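UL18 protein (PDB 3D2U) mimics host MHC class I, binds peptide, and engages the inhibitory receptor LILRB1 to modulate natural killer cell activity. Local coordinates at residues Q28-T32 / A45-W51; V188-V193 / V267-W272; D233-N239 / Q251-A256. The protein carries 4 engineered substitutions. All blocks are in the same frame, centred on the assembly; numbering follows the deposited sequence.

Contact 1 (Q28-T32 / A45-W51)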
# COMPACT_ATOMS: atom_id res chain seq x y z
N GLN A 28 3.50 18.38 1.64
CA GLN A 28 4.96 18.39 1.65
C GLN A 28 5.49 18.28 3.08
O GLN A 28 5.14 19.06 3.95
CB GLN A 28 5.50 19.67 1.00
CG GLN A 28 5.24 19.82 -0.49
CD GLN A 28 6.09 20.91 -1.13
OE1 GLN A 28 6.08 22.07 -0.70
NE2 GLN A 28 6.83 20.55 -2.17
N HIS A 29 6.35 17.29 3.31
CA HIS A 29 6.96 17.07 4.62
C HIS A 29 8.09 18.09 4.76
O HIS A 29 9.12 17.97 4.10
CB HIS A 29 7.47 15.63 4.73
CG HIS A 29 8.44 15.40 5.85
ND1 HIS A 29 8.33 16.01 7.08
CD2 HIS A 29 9.53 14.59 5.93
CE1 HIS A 29 9.32 15.60 7.87
NE2 HIS A 29 10.06 14.74 7.19
N PHE A 30 7.88 19.08 5.62
CA PHE A 30 8.85 20.15 5.82
C PHE A 30 9.55 20.19 7.17
O PHE A 30 10.59 20.84 7.31
CB PHE A 30 8.19 21.51 5.60
CG PHE A 30 7.20 21.90 6.68
CD1 PHE A 30 5.89 21.44 6.65
CD2 PHE A 30 7.60 22.72 7.72
CE1 PHE A 30 4.98 21.80 7.64
CE2 PHE A 30 6.71 23.09 8.73
CZ PHE A 30 5.39 22.63 8.69
N PHE A 31 8.99 19.52 8.17
CA PHE A 31 9.56 19.56 9.51
C PHE A 31 9.57 18.22 10.25
O PHE A 31 8.64 17.42 10.13
CB PHE A 31 8.79 20.58 10.36
CG PHE A 31 9.18 20.58 11.80
CD1 PHE A 31 10.26 21.34 12.24
CD2 PHE A 31 8.49 19.79 12.72
CE1 PHE A 31 10.66 21.31 13.58
CE2 PHE A 31 8.88 19.75 14.06
CZ PHE A 31 9.96 20.51 14.49
N THR A 32 10.63 17.99 11.02
CA THR A 32 10.75 16.77 11.81
C THR A 32 11.39 17.06 13.16
O THR A 32 12.35 17.83 13.26
CB THR A 32 11.61 15.68 11.11
OG1 THR A 32 10.83 15.09 10.06
CG2 THR A 32 12.03 14.60 12.10
N ALA A 45 15.65 19.03 15.65
CA ALA A 45 14.59 19.74 14.94
C ALA A 45 15.25 20.13 13.62
O ALA A 45 16.20 20.90 13.61
CB ALA A 45 14.18 21.00 15.70
N ASN A 46 14.76 19.57 12.52
CA ASN A 46 15.34 19.84 11.21
C ASN A 46 14.28 20.25 10.19
O ASN A 46 13.14 19.82 10.25
CB ASN A 46 16.04 18.60 10.63
CG ASN A 46 17.17 18.08 11.49
OD1 ASN A 46 16.94 17.50 12.55
ND2 ASN A 46 18.40 18.28 11.03
N GLY A 47 14.70 21.09 9.25
CA GLY A 47 13.82 21.46 8.16
C GLY A 47 14.06 20.24 7.28
O GLY A 47 15.16 19.68 7.29
N THR A 48 13.07 19.81 6.52
CA THR A 48 13.28 18.63 5.69
C THR A 48 12.89 18.84 4.23
O THR A 48 12.62 17.89 3.50
CB THR A 48 12.51 17.43 6.28
OG1 THR A 48 11.09 17.66 6.16
CG2 THR A 48 12.86 17.26 7.77
N ILE A 49 12.87 20.10 3.81
CA ILE A 49 12.59 20.42 2.42
C ILE A 49 13.38 21.71 2.16
O ILE A 49 13.63 22.48 3.08
CB ILE A 49 11.07 20.56 2.16
CG1 ILE A 49 10.81 20.46 0.66
CG2 ILE A 49 10.53 21.87 2.73
CD1 ILE A 49 9.35 20.26 0.29
N SER A 50 13.79 21.92 0.91
CA SER A 50 14.61 23.09 0.58
C SER A 50 14.07 24.46 0.99
O SER A 50 14.84 25.30 1.44
CB SER A 50 14.96 23.11 -0.92
OG SER A 50 13.85 23.45 -1.72
N TRP A 51 12.77 24.70 0.85
CA TRP A 51 12.27 26.01 1.23
C TRP A 51 12.35 26.34 2.71
O TRP A 51 12.18 27.49 3.11
CB TRP A 51 10.84 26.26 0.70
CG TRP A 51 9.76 25.29 1.09
CD1 TRP A 51 9.24 24.28 0.31
CD2 TRP A 51 8.97 25.32 2.28
NE1 TRP A 51 8.18 23.69 0.95
CE2 TRP A 51 7.99 24.31 2.16
CE3 TRP A 51 8.99 26.10 3.45
CZ2 TRP A 51 7.03 24.06 3.16
CZ3 TRP A 51 8.04 25.86 4.44
CH2 TRP A 51 7.07 24.84 4.29

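Contact 2 (V188-V193 / V267-W272). With NAG (2-acetamido-2-deoxy-beta-D-glucopyranose), chain R.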
# COMPACT_ATOMS: atom_id res chain seq x y z
N VAL A 188 3.28 26.26 -8.43
CA VAL A 188 2.79 25.05 -9.08
C VAL A 188 3.88 24.50 -9.99
O VAL A 188 4.45 25.22 -10.80
CB VAL A 188 1.53 25.32 -9.93
CG1 VAL A 188 1.17 24.09 -10.74
CG2 VAL A 188 0.39 25.70 -9.04
N THR A 189 4.17 23.21 -9.85
CA THR A 189 5.20 22.58 -10.65
C THR A 189 4.58 21.45 -11.48
O THR A 189 4.13 20.43 -10.93
CB THR A 189 6.32 22.07 -9.73
OG1 THR A 189 6.76 23.16 -8.90
CG2 THR A 189 7.48 21.56 -10.54
N HIS A 190 4.55 21.65 -12.79
CA HIS A 190 4.00 20.68 -13.73
C HIS A 190 4.95 19.50 -13.95
O HIS A 190 6.16 19.64 -13.87
CB HIS A 190 3.64 21.37 -15.04
CG HIS A 190 2.66 22.50 -14.88
ND1 HIS A 190 1.53 22.38 -14.10
CD2 HIS A 190 2.65 23.76 -15.36
CE1 HIS A 190 0.86 23.52 -14.12
NE2 HIS A 190 1.52 24.37 -14.88
N PRO A 191 4.39 18.32 -14.24
CA PRO A 191 5.18 17.11 -14.47
C PRO A 191 5.90 17.01 -15.80
O PRO A 191 5.57 17.69 -16.77
CB PRO A 191 4.14 16.01 -14.34
CG PRO A 191 2.95 16.64 -15.05
CD PRO A 191 2.95 18.06 -14.48
N VAL A 192 6.91 16.15 -15.81
CA VAL A 192 7.63 15.81 -17.01
C VAL A 192 6.76 14.60 -17.32
O VAL A 192 6.49 13.80 -16.43
CB VAL A 192 9.09 15.38 -16.66
CG1 VAL A 192 9.70 14.56 -17.79
CG2 VAL A 192 9.96 16.60 -16.38
N VAL A 193 6.25 14.49 -18.54
CA VAL A 193 5.39 13.37 -18.90
C VAL A 193 6.06 12.50 -19.97
O VAL A 193 6.64 13.01 -20.92
CB VAL A 193 4.00 13.87 -19.43
CG1 VAL A 193 3.15 12.69 -19.91
CG2 VAL A 193 3.26 14.62 -18.33
N VAL A 267 -2.51 14.69 -19.93
CA VAL A 267 -2.21 14.90 -18.51
C VAL A 267 -2.59 16.32 -18.10
O VAL A 267 -2.07 17.30 -18.63
CB VAL A 267 -0.71 14.66 -18.20
CG1 VAL A 267 -0.40 15.05 -16.74
CG2 VAL A 267 -0.35 13.20 -18.44
N THR A 268 -3.51 16.42 -17.15
CA THR A 268 -3.97 17.72 -16.65
C THR A 268 -3.50 17.89 -15.22
O THR A 268 -3.83 17.08 -14.36
CB THR A 268 -5.52 17.82 -16.70
OG1 THR A 268 -5.95 17.74 -18.06
CG2 THR A 268 -6.01 19.14 -16.10
N HIS A 269 -2.73 18.94 -14.98
CA HIS A 269 -2.21 19.26 -13.66
C HIS A 269 -2.51 20.75 -13.47
O HIS A 269 -1.92 21.59 -14.14
CB HIS A 269 -0.70 18.98 -13.61
CG HIS A 269 -0.09 19.30 -12.27
ND1 HIS A 269 0.85 20.28 -12.11
CD2 HIS A 269 -0.33 18.79 -11.04
CE1 HIS A 269 1.17 20.38 -10.83
NE2 HIS A 269 0.47 19.48 -10.16
N GLY A 270 -3.43 21.08 -12.57
CA GLY A 270 -3.77 22.48 -12.37
C GLY A 270 -4.45 23.01 -13.62
O GLY A 270 -5.29 22.32 -14.20
N ASN A 271 -4.13 24.24 -14.04
CA ASN A 271 -4.72 24.79 -15.27
C ASN A 271 -3.74 24.53 -16.37
O ASN A 271 -3.27 25.46 -17.02
CB ASN A 271 -4.86 26.31 -15.26
CG ASN A 271 -5.60 26.82 -14.10
OD1 ASN A 271 -6.77 26.50 -13.88
ND2 ASN A 271 -4.93 27.67 -13.35
N TRP A 272 -3.42 23.27 -16.60
CA TRP A 272 -2.43 22.98 -17.60
C TRP A 272 -2.66 21.56 -18.06
O TRP A 272 -2.84 20.65 -17.25
CB TRP A 272 -1.07 23.18 -16.92
CG TRP A 272 0.13 22.81 -17.70
CD1 TRP A 272 0.92 23.65 -18.44
CD2 TRP A 272 0.76 21.53 -17.73
NE1 TRP A 272 2.01 22.96 -18.92
CE2 TRP A 272 1.94 21.66 -18.50
CE3 TRP A 272 0.44 20.28 -17.17
CZ2 TRP A 272 2.80 20.58 -18.73
CZ3 TRP A 272 1.30 19.21 -17.41
CH2 TRP A 272 2.47 19.37 -18.17
C1 NAG R . -6.00 28.34 -11.35
C2 NAG R . -6.87 28.34 -10.09
C3 NAG R . -8.39 28.62 -10.29
C4 NAG R . -8.71 29.41 -11.56
C5 NAG R . -7.87 28.89 -12.70
C6 NAG R . -8.20 29.53 -14.04
C7 NAG R . -5.66 26.29 -9.64
C8 NAG R . -5.88 24.78 -9.77
N2 NAG R . -6.73 27.05 -9.42
O1 NAG R . -4.72 28.78 -11.03
O3 NAG R . -8.86 29.36 -9.17
O4 NAG R . -10.09 29.29 -11.89
O5 NAG R . -6.51 29.18 -12.40
O6 NAG R . -9.51 29.19 -14.45
O7 NAG R . -4.52 26.75 -9.75

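Contact 3 (D233-N239 / Q251-A256)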
# COMPACT_ATOMS: atom_id res chain seq x y z
N ASP A 233 -10.61 -7.25 -22.21
CA ASP A 233 -10.10 -7.18 -20.85
C ASP A 233 -9.47 -5.83 -20.54
O ASP A 233 -9.05 -5.58 -19.41
CB ASP A 233 -9.03 -8.24 -20.66
CG ASP A 233 -7.94 -8.14 -21.71
OD1 ASP A 233 -8.22 -8.47 -22.88
OD2 ASP A 233 -6.82 -7.72 -21.36
N SER A 234 -9.37 -4.96 -21.54
CA SER A 234 -8.75 -3.66 -21.35
C SER A 234 -9.48 -2.76 -20.38
O SER A 234 -10.70 -2.65 -20.39
CB SER A 234 -8.60 -2.96 -22.70
OG SER A 234 -7.75 -1.83 -22.57
N GLU A 235 -8.70 -2.10 -19.53
CA GLU A 235 -9.22 -1.18 -18.52
C GLU A 235 -8.00 -0.39 -18.08
O GLU A 235 -7.03 -0.96 -17.58
CB GLU A 235 -9.80 -1.99 -17.37
CG GLU A 235 -10.33 -1.21 -16.18
CD GLU A 235 -10.77 -2.14 -15.06
OE1 GLU A 235 -11.07 -3.32 -15.36
OE2 GLU A 235 -10.84 -1.70 -13.89
N PRO A 236 -8.03 0.95 -18.25
CA PRO A 236 -6.87 1.75 -17.84
C PRO A 236 -6.69 1.64 -16.34
O PRO A 236 -7.66 1.54 -15.60
CB PRO A 236 -7.24 3.18 -18.25
CG PRO A 236 -8.45 3.05 -19.13
CD PRO A 236 -9.16 1.80 -18.67
N GLN A 237 -5.44 1.68 -15.91
CA GLN A 237 -5.12 1.55 -14.50
C GLN A 237 -3.87 2.35 -14.15
O GLN A 237 -2.90 2.37 -14.92
CB GLN A 237 -4.89 0.05 -14.19
CG GLN A 237 -4.55 -0.29 -12.76
CD GLN A 237 -5.66 0.06 -11.80
OE1 GLN A 237 -6.81 -0.30 -12.01
NE2 GLN A 237 -5.31 0.78 -10.73
N CYS A 238 -3.87 3.01 -13.00
CA CYS A 238 -2.72 3.79 -12.56
C CYS A 238 -2.18 3.22 -11.27
O CYS A 238 -2.94 2.71 -10.45
CB CYS A 238 -3.10 5.24 -12.26
SG CYS A 238 -3.61 6.27 -13.66
N ASN A 239 -0.87 3.31 -11.09
CA ASN A 239 -0.28 2.87 -9.84
C ASN A 239 -0.62 4.00 -8.88
O ASN A 239 -1.12 5.04 -9.30
CB ASN A 239 1.24 2.73 -9.97
CG ASN A 239 1.64 1.39 -10.55
OD1 ASN A 239 0.91 0.41 -10.43
ND2 ASN A 239 2.81 1.33 -11.15
N GLN A 251 3.39 9.46 -10.69
CA GLN A 251 2.32 8.53 -10.98
C GLN A 251 2.41 7.95 -12.39
O GLN A 251 2.52 8.69 -13.38
CB GLN A 251 0.93 9.15 -10.73
CG GLN A 251 -0.20 8.10 -10.72
CD GLN A 251 -1.50 8.61 -10.13
OE1 GLN A 251 -1.91 9.74 -10.37
NE2 GLN A 251 -2.18 7.76 -9.37
N GLY A 252 2.39 6.62 -12.47
CA GLY A 252 2.44 5.93 -13.75
C GLY A 252 1.14 5.17 -13.98
O GLY A 252 0.54 4.68 -13.02
N CYS A 253 0.70 5.08 -15.23
CA CYS A 253 -0.54 4.37 -15.57
C CYS A 253 -0.31 3.51 -16.81
O CYS A 253 0.65 3.73 -17.55
CB CYS A 253 -1.67 5.38 -15.85
SG CYS A 253 -1.86 6.72 -14.61
N TYR A 254 -1.19 2.54 -17.06
CA TYR A 254 -1.07 1.65 -18.22
C TYR A 254 -2.44 1.20 -18.74
O TYR A 254 -3.42 1.31 -18.02
CB TYR A 254 -0.20 0.42 -17.83
CG TYR A 254 -0.80 -0.48 -16.76
CD1 TYR A 254 -1.76 -1.45 -17.09
CD2 TYR A 254 -0.46 -0.34 -15.42
CE1 TYR A 254 -2.36 -2.24 -16.11
CE2 TYR A 254 -1.06 -1.13 -14.43
CZ TYR A 254 -2.01 -2.07 -14.78
OH TYR A 254 -2.63 -2.81 -13.79
N VAL A 255 -2.51 0.73 -20.00
CA VAL A 255 -3.74 0.18 -20.61
C VAL A 255 -3.42 -0.89 -21.62
O VAL A 255 -2.45 -0.77 -22.37
CB VAL A 255 -4.58 1.13 -21.50
CG1 VAL A 255 -6.00 1.19 -21.01
CG2 VAL A 255 -3.93 2.45 -21.69
N ALA A 256 -4.28 -1.90 -21.69
CA ALA A 256 -4.08 -2.94 -22.68
C ALA A 256 -4.70 -2.44 -23.99
O ALA A 256 -5.88 -2.09 -24.03
CB ALA A 256 -4.73 -4.23 -22.22
O HOH W 1 -5.68 -2.62 -19.17

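Contact 1 (Q28-T32 / A45-W51)
Phe30 sits at the apolar centre: its CB lies 3.7 Å from Ile49 CG2 and also 3.7 Å from Trp51 CZ2. The Phe30 ring and the six-membered ring of Trp51 have planes only 23° apart, but they are slid so far sideways, with centroids 5.5 Å apart, that they barely overlap. Farther along, Phe31 CE1 reaches Ala45 CB at 4.1 Å, on the side of the sheet where helix 62-88 runs and where Phe31 also packs on the bound peptide.

Outside this core the backbones pair in antiparallel fashion. Thr32 N donates to Asn46 O at 3.2 Å and Asn46 N to Thr32 O at 3.1 Å, and Thr48 N donates to Phe30 O at 2.8 Å as the second segment leaves the strand. Phe30 and Phe31 both face Gly23 on the other neighbouring strand, a classic beta bulge.

At the polar edge, Thr48 OG1 donates to His29 O at 2.9 Å, while Thr48 CB makes a CH-pi contact 4.0 Å from the centroid of the His29 ring. Trp51 NE1 donates to Gln28 OE1 at 3.1 Å. The chemistry sorts by direction: Phe30 and Phe31 pack toward the helices, His29 NE2 and Thr32 OG1 each hydrogen-bond an acidic side chain of beta-2-microglobulin, and Gln28, its NE2 hydrogen-bonded to Gly247 O, ties this end of the platform to the domain that follows.

Contact 2 (V188-V193 / V267-W272)
Val188 opens the approach, its CG1 resting 3.7 Å from His269 CE1. At Thr189 the backbone takes over: Thr189 O lies 3.0 Å from His269 CE1, while the side chain turns away and is hydrogen-bonded through OG1 to Pro187 O.

His190 is the hub. Its ND1 shares a hydrogen bond of 3.0 Å with His269 ND1, in which either ring could be the donor, so one of the two nitrogens must carry a proton and the other must not. The two imidazoles stand almost perpendicular, at 87°, and meet rim to rim. His269 is held from its far nitrogen too, with NE2 hydrogen-bonded to Pro216 O. Against Trp272 the same His190 ring makes an offset stack, planes at 4° and its centroid 3.7 Å from that of the five-membered ring; His190 CB sits squarely over the six-membered ring, 3.7 Å from its centroid.

Pro191 continues the cover, with CD 3.6 Å from Trp272 CZ3 and CG 4.1 Å from Val267 CG1. Val192 points away and packs on beta-2-microglobulin, whereas Val193 turns inward, its CG1 3.8 Å from Val267 CG2.

Between His269 and Trp272 the chain reverses tightly, closed by His269 N to Trp272 O at 2.8 Å, with Gly270 at positive phi and Asn271 beside a sugar. This is one end of an immunoglobulin C1-set sandwich, where the entering strand of one sheet packs across a hairpin of the other.

Contact 3 (D233-N239 / Q251-A256)
In this antiparallel hairpin of the immunoglobulin C1-type domain, edge strand 237-243 pairs with strand 249-258, and Tyr254, Gln237 and Asn239 have the most surface covered. Tyr254 and Gln237 face each other as a hydrogen-bonded pair: Gln237 N donates to Tyr254 O at 2.9 Å, and Tyr254 N to Gln237 O at 2.7 Å. On the same face of the sheet, Gln237 CB lies over the tyrosine ring, 4.0 Å from its centroid, in a CH-pi contact. The bound receptor LILRB1 meets this face with basic side chains, in a cation-pi contact with Tyr254, a hydrogen bond to Gln237 OE1 and a salt bridge to Glu235 OE2.

Asn239 extends the pairing through its backbone. Its N donates to Gly252 O at 2.8 Å, and its O accepts from Gln251 NE2 at 2.9 Å, so a side chain supplies the last bond at this end.

Before Gln237 the first segment is no longer strand, and direct backbone pairing gives way to a water bridge, although the chains stay close. The water donates to Glu235 O at 2.7 Å and accepts from Ala256 N at 3.0 Å. Pro236 packs its CG 3.6 Å from Val255 CG1, and Ser234 OG reaches Ala256 O at a very short 2.4 Å. On the face opposite Tyr254, the non-hydrogen-bonded pair Cys238 and Cys253 is cross-linked, with CA atoms only 3.8 Å apart and the SG atoms bonded at 2.0 Å.

How the contacts relate
Contact 1 comes first along the chain, in the alpha-1/alpha-2 platform, at the outer edge of its seven-stranded sheet. Contacts 2 and 3 follow in the immunoglobulin-like domain, where the hairpin of contact 3 falls between the two segments of contact 2. Their centres are about 19 Å apart; contact 2 joins the two sheets at the end of the sandwich near the platform, while contact 3 closes the edge of the four-stranded sheet. Contact 1 lies about 24 Å from contact 2 and 34 Å from contact 3, centre to centre. All three touch beta-2-microglobulin; among these contacts, the peptide is met in the platform and LILRB1 in the immunoglobulin-like domain.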